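Local atomic coordinates of putative mandelate racemase (Bordetella bronchiseptica, PDB entry 3OZY), a protein that is of unknown function but belongs to the enolase superfamily, binds magnesium and m-xylarate, and may act on acid sugars, as some of its relatives do. Residues L31-I36 against T333-M338; T339-Y344 against F363-D368. All coordinates share one frame; numbering follows the deposited sequence.

Contact 1: L31-I36 against T333-M338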
loop_
_atom_site.group_PDB
_atom_site.type_symbol
_atom_site.label_atom_id
_atom_site.label_comp_id
_atom_site.label_asym_id
_atom_site.label_seq_id
_atom_site.Cartn_x
_atom_site.Cartn_y
_atom_site.Cartn_z
ATOM N N LEU A 31 18.287 14.415 0.733
ATOM C CA LEU A 31 18.662 15.433 -0.246
ATOM C C LEU A 31 17.950 16.763 -0.003
ATOM O O LEU A 31 18.581 17.826 -0.012
ATOM C CB LEU A 31 18.374 14.921 -1.662
ATOM C CG LEU A 31 19.062 13.606 -2.050
ATOM C CD1 LEU A 31 18.563 13.100 -3.409
ATOM C CD2 LEU A 31 20.588 13.730 -2.025
ATOM N N ASN A 32 16.637 16.710 0.201
ATOM C CA ASN A 32 15.848 17.895 0.532
ATOM C C ASN A 32 14.749 17.472 1.477
ATOM O O ASN A 32 14.145 16.424 1.261
ATOM C CB ASN A 32 15.228 18.528 -0.721
ATOM C CG ASN A 32 16.270 19.059 -1.678
ATOM O OD1 ASN A 32 16.769 20.182 -1.513
ATOM N ND2 ASN A 32 16.612 18.260 -2.684
ATOM N N ARG A 33 14.500 18.246 2.530
ATOM C CA ARG A 33 13.390 17.942 3.424
ATOM C C ARG A 33 12.109 18.528 2.841
ATOM O O ARG A 33 11.988 19.741 2.638
ATOM C CB ARG A 33 13.659 18.444 4.848
ATOM C CG ARG A 33 14.914 17.829 5.514
ATOM C CD ARG A 33 14.943 16.279 5.455
ATOM N NE ARG A 33 13.821 15.677 6.176
ATOM C CZ ARG A 33 13.814 15.410 7.477
ATOM N NH1 ARG A 33 14.875 15.655 8.235
ATOM N NH2 ARG A 33 12.733 14.875 8.025
ATOM N N GLN A 34 11.161 17.648 2.546
ATOM C CA GLN A 34 9.956 18.033 1.831
ATOM C C GLN A 34 8.708 17.659 2.613
ATOM O O GLN A 34 8.757 16.864 3.557
ATOM C CB GLN A 34 9.920 17.343 0.465
ATOM C CG GLN A 34 11.167 17.620 -0.374
ATOM C CD GLN A 34 11.063 17.123 -1.807
ATOM O OE1 GLN A 34 10.368 16.148 -2.109
ATOM N NE2 GLN A 34 11.773 17.791 -2.703
ATOM N N MET A 35 7.584 18.230 2.194
ATOM C CA MET A 35 6.290 17.866 2.756
ATOM C C MET A 35 5.185 18.376 1.861
ATOM O O MET A 35 5.400 19.230 0.990
ATOM C CB MET A 35 6.099 18.485 4.144
ATOM C CG MET A 35 5.913 20.003 4.117
ATOM S SD MET A 35 5.712 20.744 5.749
ATOM C CE MET A 35 4.100 20.097 6.194
ATOM N N ILE A 36 4.001 17.820 2.073
ATOM C CA ILE A 36 2.764 18.455 1.654
ATOM C C ILE A 36 2.136 19.116 2.870
ATOM O O ILE A 36 1.962 18.480 3.909
ATOM C CB ILE A 36 1.754 17.419 1.126
ATOM C CG1 ILE A 36 2.190 16.869 -0.228
ATOM C CG2 ILE A 36 0.353 18.029 1.043
ATOM C CD1 ILE A 36 2.083 17.870 -1.374
ATOM N N THR A 333 17.941 16.494 13.015
ATOM C CA THR A 333 18.744 16.691 11.811
ATOM C C THR A 333 18.412 18.044 11.174
ATOM O O THR A 333 17.462 18.712 11.580
ATOM C CB THR A 333 18.541 15.541 10.781
ATOM O OG1 THR A 333 17.242 15.642 10.181
ATOM C CG2 THR A 333 18.677 14.188 11.458
ATOM N N HIS A 334 19.183 18.447 10.170
ATOM C CA HIS A 334 18.915 19.720 9.514
ATOM C C HIS A 334 17.580 19.691 8.776
ATOM O O HIS A 334 17.419 18.946 7.818
ATOM C CB HIS A 334 20.027 20.062 8.526
ATOM C CG HIS A 334 19.841 21.399 7.894
ATOM N ND1 HIS A 334 20.553 22.512 8.289
ATOM C CD2 HIS A 334 18.980 21.819 6.939
ATOM C CE1 HIS A 334 20.155 23.555 7.582
ATOM N NE2 HIS A 334 19.203 23.160 6.754
ATOM N N ASN A 335 16.641 20.524 9.204
ATOM C CA ASN A 335 15.294 20.466 8.650
ATOM C C ASN A 335 14.536 21.762 8.887
ATOM O O ASN A 335 14.020 21.998 9.976
ATOM C CB ASN A 335 14.538 19.284 9.276
ATOM C CG ASN A 335 13.199 19.043 8.634
ATOM O OD1 ASN A 335 12.738 19.826 7.803
ATOM N ND2 ASN A 335 12.552 17.942 9.019
ATOM N N ASP A 336 14.469 22.601 7.856
ATOM C CA ASP A 336 13.750 23.865 7.971
ATOM C C ASP A 336 12.271 23.671 8.294
ATOM O O ASP A 336 11.630 24.567 8.843
ATOM C CB ASP A 336 13.877 24.696 6.692
ATOM C CG ASP A 336 15.283 25.196 6.448
ATOM O OD1 ASP A 336 16.083 25.275 7.413
ATOM O OD2 ASP A 336 15.566 25.518 5.272
ATOM N N LEU A 337 11.720 22.508 7.955
ATOM C CA LEU A 337 10.321 22.235 8.270
ATOM C C LEU A 337 10.088 22.003 9.765
ATOM O O LEU A 337 8.940 21.994 10.224
ATOM C CB LEU A 337 9.796 21.063 7.442
ATOM C CG LEU A 337 9.939 21.234 5.931
ATOM C CD1 LEU A 337 9.551 19.935 5.241
ATOM C CD2 LEU A 337 9.124 22.418 5.399
ATOM N N MET A 338 11.178 21.835 10.518
ATOM C CA MET A 338 11.110 21.707 11.975
ATOM C C MET A 338 11.309 23.036 12.696
ATOM O O MET A 338 11.063 23.137 13.900
ATOM C CB MET A 338 12.169 20.728 12.482
ATOM C CG MET A 338 11.833 19.269 12.226
ATOM S SD MET A 338 10.397 18.689 13.153
ATOM C CE MET A 338 11.054 18.747 14.823
HETATM O O HOH W 1 17.700 16.268 7.514
#

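Contact 2: T339-Y344 against F363-D368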
loop_
_atom_site.group_PDB
_atom_site.type_symbol
_atom_site.label_atom_id
_atom_site.label_comp_id
_atom_site.label_asym_id
_atom_site.label_seq_id
_atom_site.Cartn_x
_atom_site.Cartn_y
_atom_site.Cartn_z
ATOM N N THR A 339 11.783 24.049 11.983
ATOM C CA THR A 339 12.164 25.300 12.643
ATOM C C THR A 339 11.427 26.527 12.125
ATOM O O THR A 339 11.130 27.438 12.894
ATOM C CB THR A 339 13.679 25.577 12.500
ATOM O OG1 THR A 339 14.025 25.622 11.112
ATOM C CG2 THR A 339 14.504 24.496 13.193
ATOM N N ARG A 340 11.133 26.559 10.831
ATOM C CA ARG A 340 10.663 27.795 10.200
ATOM C C ARG A 340 9.240 27.757 9.646
ATOM O O ARG A 340 8.704 28.782 9.215
ATOM C CB ARG A 340 11.644 28.219 9.102
ATOM C CG ARG A 340 12.985 28.692 9.646
ATOM C CD ARG A 340 14.048 28.779 8.557
ATOM N NE ARG A 340 13.667 29.698 7.489
ATOM C CZ ARG A 340 14.283 29.773 6.313
ATOM N NH1 ARG A 340 15.316 28.984 6.051
ATOM N NH2 ARG A 340 13.863 30.636 5.397
ATOM N N LEU A 341 8.619 26.584 9.653
ATOM C CA LEU A 341 7.264 26.462 9.131
ATOM C C LEU A 341 6.226 27.027 10.090
ATOM O O LEU A 341 5.244 27.641 9.661
ATOM C CB LEU A 341 6.941 24.996 8.829
ATOM C CG LEU A 341 5.529 24.720 8.320
ATOM C CD1 LEU A 341 5.264 25.451 7.011
ATOM C CD2 LEU A 341 5.312 23.223 8.154
ATOM N N ALA A 342 6.433 26.811 11.384
ATOM C CA ALA A 342 5.436 27.191 12.377
ATOM C C ALA A 342 6.050 27.766 13.645
ATOM O O ALA A 342 7.245 27.635 13.888
ATOM C CB ALA A 342 4.556 25.994 12.718
ATOM N N SER A 343 5.199 28.379 14.458
ATOM C CA SER A 343 5.618 29.069 15.671
ATOM C C SER A 343 5.998 28.133 16.820
ATOM O O SER A 343 6.533 28.581 17.831
ATOM C CB SER A 343 4.506 30.015 16.126
ATOM O OG SER A 343 3.275 29.316 16.268
ATOM N N TYR A 344 5.721 26.841 16.669
ATOM C CA TYR A 344 6.032 25.869 17.717
ATOM C C TYR A 344 7.439 25.293 17.552
ATOM O O TYR A 344 7.759 24.735 16.502
ATOM C CB TYR A 344 4.993 24.747 17.728
ATOM C CG TYR A 344 5.290 23.664 18.734
ATOM C CD1 TYR A 344 5.185 23.907 20.100
ATOM C CD2 TYR A 344 5.681 22.398 18.322
ATOM C CE1 TYR A 344 5.464 22.912 21.025
ATOM C CE2 TYR A 344 5.956 21.404 19.234
ATOM C CZ TYR A 344 5.849 21.662 20.581
ATOM O OH TYR A 344 6.126 20.667 21.486
ATOM N N PHE A 363 -0.573 25.955 16.903
ATOM C CA PHE A 363 0.422 26.948 16.500
ATOM C C PHE A 363 -0.010 27.634 15.214
ATOM O O PHE A 363 -0.986 27.235 14.590
ATOM C CB PHE A 363 1.788 26.295 16.291
ATOM C CG PHE A 363 1.742 25.071 15.428
ATOM C CD1 PHE A 363 1.411 25.161 14.084
ATOM C CD2 PHE A 363 2.007 23.825 15.964
ATOM C CE1 PHE A 363 1.358 24.037 13.291
ATOM C CE2 PHE A 363 1.955 22.696 15.174
ATOM C CZ PHE A 363 1.628 22.800 13.838
ATOM N N GLU A 364 0.748 28.653 14.818
ATOM C CA GLU A 364 0.486 29.380 13.583
ATOM C C GLU A 364 1.467 28.988 12.480
ATOM O O GLU A 364 2.664 28.838 12.725
ATOM C CB GLU A 364 0.576 30.889 13.833
ATOM C CG GLU A 364 -0.427 31.419 14.847
ATOM C CD GLU A 364 -1.856 31.387 14.332
ATOM O OE1 GLU A 364 -2.079 30.899 13.203
ATOM O OE2 GLU A 364 -2.759 31.854 15.057
ATOM N N ILE A 365 0.944 28.823 11.267
ATOM C CA ILE A 365 1.776 28.593 10.086
ATOM C C ILE A 365 2.331 29.919 9.567
ATOM O O ILE A 365 1.604 30.916 9.490
ATOM C CB ILE A 365 0.967 27.944 8.941
ATOM C CG1 ILE A 365 0.495 26.534 9.321
ATOM C CG2 ILE A 365 1.781 27.922 7.649
ATOM C CD1 ILE A 365 1.614 25.536 9.511
ATOM N N ASP A 366 3.609 29.929 9.198
ATOM C CA ASP A 366 4.197 31.095 8.532
ATOM C C ASP A 366 3.921 30.951 7.043
ATOM O O ASP A 366 4.644 30.254 6.328
ATOM C CB ASP A 366 5.703 31.177 8.795
ATOM C CG ASP A 366 6.352 32.406 8.164
ATOM O OD1 ASP A 366 5.771 32.995 7.229
ATOM O OD2 ASP A 366 7.464 32.768 8.598
ATOM N N TRP A 367 2.868 31.612 6.576
ATOM C CA TRP A 367 2.450 31.468 5.189
ATOM C C TRP A 367 3.416 32.131 4.206
ATOM O O TRP A 367 3.451 31.773 3.032
ATOM C CB TRP A 367 1.007 31.945 5.002
ATOM C CG TRP A 367 0.017 31.025 5.677
ATOM C CD1 TRP A 367 -0.582 31.210 6.889
ATOM C CD2 TRP A 367 -0.462 29.767 5.181
ATOM N NE1 TRP A 367 -1.415 30.151 7.173
ATOM C CE2 TRP A 367 -1.357 29.252 6.142
ATOM C CE3 TRP A 367 -0.220 29.026 4.018
ATOM C CZ2 TRP A 367 -2.015 28.035 5.974
ATOM C CZ3 TRP A 367 -0.879 27.818 3.851
ATOM C CH2 TRP A 367 -1.767 27.337 4.825
ATOM N N ASP A 368 4.218 33.074 4.690
ATOM C CA ASP A 368 5.264 33.643 3.850
ATOM C C ASP A 368 6.337 32.586 3.586
ATOM O O ASP A 368 6.822 32.442 2.463
ATOM C CB ASP A 368 5.872 34.893 4.494
ATOM C CG ASP A 368 4.878 36.038 4.597
ATOM O OD1 ASP A 368 3.973 36.124 3.743
ATOM O OD2 ASP A 368 5.008 36.852 5.533
HETATM O O HOH W 2 9.599 31.320 9.138
#

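Contact 1: L31-I36 against T333-M338
Strand 32-42, the middle strand of the three-stranded antiparallel sheet in the N-terminal capping domain of the enolase fold, here meets the loop that follows strand 328-331 of the beta-alpha barrel. Arg33 and Asn335 carry the polar half of this interdomain contact. The arginine chain leaves with CG beside the backbone N and bends again at chi2 and chi3, so that the bent chain crosses the Asn335 side chain at about a right angle. Asn335 CG stands anti to its own backbone N (chi1 -173°), which brings ND2 over one face of the guanidinium, 3.2 Å from CZ and displaced toward the rim. The two planes are inclined by 40°; the guanidinium N-H groups and the amide ND2 are all donors, so this is van der Waals contact and not a hydrogen bond. The charge is answered by Asp331, which forms a salt bridge with Arg33 NH1 and also accepts from Asn335 ND2. At the guanidinium edge a water in the plane accepts from NH1 and donates to His334 O at 2.7 Å, joining strand to loop.

The apolar half lies further along the strand. Met35 holds CG in the crowded position between N and the carbonyl carbon, and its side chain crosses Leu337 obliquely, CG resting 3.8 Å from Leu337 CD1 while SD meets CD2 at the same distance. The loop is shaped for this by an Asx turn: Leu337 N donates to Asn335 OD1 at 2.9 Å from above the carbonyl plane, 43° out of it.

Contact 2: T339-Y344 against F363-D368
Phe363 is the side chain to follow through this contact, where the loop 339-344 lies against the segment leading into helix 367-372. Phe363 CB sits 3.4 Å from Ser343 OG. The first torsion places CG in the crowded position between the backbone N and the carbonyl carbon (chi1 49°), and from there two neighbours approach the ring obliquely from the same side: Phe363 CD1 lies 3.5 Å from Ala342 CB, and Phe363 CD2 lies 3.6 Å from Tyr344 CB. Beyond CD1, CE1 still touches the alanine methyl. The Tyr344 ring turns away, and its OH donates to Gln354 O. Ala313 of helix 309-321 and Pro356 also pack against Phe363.

Beside this apolar cluster the backbones are fastened together. Asp366 N donates to Leu341 O at 2.9 Å along an almost perfectly straight line (178°), in the carbonyl plane, and Ser343 N donates to Glu364 O, likewise in plane. Ser343 adds a third bond across the contact through its side chain: OG accepts from Glu364 N at 3.0 Å. Leu341 runs alongside Ile365, its CG 4.2 Å from Ile365 CD1, and Ile365 CG2 rests over the centre of the Trp367 ring.

Toward the helix, a water donates both to Arg340 O and to Asp366 OD2, at 2.6 Å from the latter. The other oxygen of that carboxylate, OD1, accepts from Phe369 N and, weakly, from Asp368 N, so Asp366 is linked to the loop through a water on OD2 and to the helix start through OD1. The whole is a single beta bridge, Ala342 with Ile365, running directly into an aspartate N-cap.

How the contacts relate
Contact 1 is the more buried of the two and joins the N-terminal capping domain to the barrel domain, whereas contact 2 lies nearer the surface and links two parts of the C-terminal region. Both draw on the same long loop between strands 328-331 and 352-353, so one excursion serves two partners in succession. Their chemistry follows their place: in contact 1 the Arg33 charge is met by Asp331, with a water bridging to the loop, while in contact 2 two backbone bonds and one to Ser343 OG sit beside an apolar patch around Phe363. They meet where Met35 SD packs 3.5 Å from Leu341 CD2.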